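Local coordinates for protein tryparedoxin (Leishmania major, PDB 3S9F) that probably acts as a thioredoxin-fold disulfide reductase, passing reducing equivalents through a CxxC pair in the parasite's peroxide detoxification pathway, at residues A[124-128]-A[129-133]. Sequence-based numbering, arbitrary orientation. Where two conformers were deposited one is given.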
loop_
_atom_site.group_PDB
_atom_site.type_symbol
_atom_site.label_atom_id
_atom_site.label_comp_id
_atom_site.label_asym_id
_atom_site.label_seq_id
_atom_site.Cartn_x
_atom_site.Cartn_y
_atom_site.Cartn_z
ATOM N N TYR A 124 10.545 1.597 11.076
ATOM C CA TYR A 124 11.925 2.063 11.086
ATOM C C TYR A 124 12.314 2.751 12.378
ATOM O O TYR A 124 13.338 3.429 12.432
ATOM C CB TYR A 124 12.187 2.983 9.872
ATOM C CG TYR A 124 12.089 2.229 8.553
ATOM C CD1 TYR A 124 11.064 2.502 7.636
ATOM C CD2 TYR A 124 13.026 1.251 8.219
ATOM C CE1 TYR A 124 10.970 1.812 6.423
ATOM C CE2 TYR A 124 12.953 0.566 7.011
ATOM C CZ TYR A 124 11.927 0.851 6.117
ATOM O OH TYR A 124 11.867 0.137 4.935
ATOM N N SER A 125 11.481 2.581 13.406
ATOM C CA SER A 125 11.750 3.136 14.749
ATOM C C SER A 125 12.127 4.612 14.650
ATOM O O SER A 125 13.139 5.046 15.222
ATOM C CB SER A 125 12.874 2.360 15.433
ATOM O OG SER A 125 12.551 0.994 15.595
ATOM N N VAL A 126 11.331 5.381 13.910
ATOM C CA VAL A 126 11.586 6.806 13.741
ATOM C C VAL A 126 11.046 7.526 14.971
ATOM O O VAL A 126 9.836 7.776 15.092
ATOM C CB VAL A 126 10.950 7.369 12.456
ATOM C CG1 VAL A 126 11.344 8.850 12.293
ATOM C CG2 VAL A 126 11.424 6.558 11.254
ATOM N N GLU A 127 11.952 7.873 15.875
ATOM C CA GLU A 127 11.540 8.442 17.153
ATOM C C GLU A 127 11.636 9.954 17.172
ATOM O O GLU A 127 11.101 10.607 18.074
ATOM C CB GLU A 127 12.357 7.837 18.288
ATOM C CG GLU A 127 11.947 6.425 18.621
ATOM C CD GLU A 127 13.104 5.627 19.141
ATOM O OE1 GLU A 127 14.161 6.237 19.419
ATOM O OE2 GLU A 127 12.955 4.400 19.277
ATOM N N SER A 128 12.326 10.506 16.175
ATOM C CA SER A 128 12.489 11.936 16.039
ATOM C C SER A 128 12.631 12.296 14.568
ATOM O O SER A 128 12.952 11.450 13.712
ATOM C CB SER A 128 13.714 12.449 16.801
ATOM O OG SER A 128 14.871 11.735 16.408
ATOM N N ILE A 129 12.419 13.563 14.289
ATOM C CA ILE A 129 12.557 14.050 12.922
ATOM C C ILE A 129 13.504 15.264 12.956
ATOM O O ILE A 129 13.677 15.869 14.011
ATOM C CB ILE A 129 11.177 14.376 12.280
ATOM C CG1 ILE A 129 10.335 15.299 13.183
ATOM C CG2 ILE A 129 10.420 13.079 11.942
ATOM C CD1 ILE A 129 9.096 15.853 12.451
ATOM N N PRO A 130 14.160 15.596 11.824
ATOM C CA PRO A 130 14.164 14.925 10.518
ATOM C C PRO A 130 14.921 13.601 10.553
ATOM O O PRO A 130 15.943 13.487 11.245
ATOM C CB PRO A 130 14.897 15.913 9.608
ATOM C CG PRO A 130 15.834 16.664 10.536
ATOM C CD PRO A 130 15.108 16.730 11.880
ATOM N N THR A 131 14.383 12.599 9.869
ATOM C CA THR A 131 15.051 11.296 9.744
ATOM C C THR A 131 14.973 10.869 8.289
ATOM O O THR A 131 13.933 11.038 7.636
ATOM C CB THR A 131 14.416 10.218 10.669
ATOM O OG1 THR A 131 14.705 10.539 12.044
ATOM C CG2 THR A 131 15.004 8.826 10.379
ATOM N N LEU A 132 16.077 10.325 7.787
ATOM C CA LEU A 132 16.132 9.842 6.421
ATOM C C LEU A 132 16.561 8.361 6.433
ATOM O O LEU A 132 17.615 8.017 6.977
ATOM C CB LEU A 132 17.104 10.753 5.643
ATOM C CG LEU A 132 17.181 10.950 4.143
ATOM C CD1 LEU A 132 15.846 11.376 3.525
ATOM C CD2 LEU A 132 18.280 12.012 3.875
ATOM N N ILE A 133 15.707 7.509 5.862
ATOM C CA ILE A 133 15.892 6.062 5.839
ATOM C C ILE A 133 16.043 5.696 4.374
ATOM O O ILE A 133 15.136 5.926 3.572
ATOM C CB ILE A 133 14.666 5.300 6.421
ATOM C CG1 ILE A 133 14.312 5.724 7.864
ATOM C CG2 ILE A 133 14.919 3.749 6.373
ATOM C CD1 ILE A 133 15.341 5.368 8.897
#
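Thr131 has OG1 anti to its carbonyl carbon (chi1 -69°), which turns the hydroxyl back to Ser128 O. Ile133 has CG2 anti to the backbone N, and this methyl meets the ring of Tyr124. The hydrogen bond spans the cis-proline turn of the thioredoxin fold, and the ring contact joins the two arms farther along, between the end of helix 114-123 and strand 131-136. The peptide bond between Ile129 and Pro130 is cis. A Schellman motif ends the helix, with Ser125 at positive phi as its C-prime residue. Thr131 OG1 donates a short hydrogen bond of 2.6 Å to Ser128 O. The C=O...OG1 angle is 149°, and the donor is tilted 29° from the carbonyl plane. This bond ties the start of the strand to the residue before the Ile129-Pro130 pair. Val126 points toward the strand arm. Its CG1 packs 3.7 Å from Thr131 CB, and the two side chains lie alongside, running opposite ways. Ile129 and Pro130 touch Cys63, and Ile129 also touches Cys60, so the loop borders the CxxC cysteines, probably the redox-active pair. Strand 131-136 is held to strand 50-56 by backbone bonds of Thr131 with Phe55 and Ile133 with Phe53. At the helix end, Tyr124 packs on His27 of the second subunit. Ile133 CG2 sits over one face of the Tyr124 ring in a CH-pi contact, offset toward the rim. Its nearest ring atom is Tyr124 CD2, 3.6 Å away.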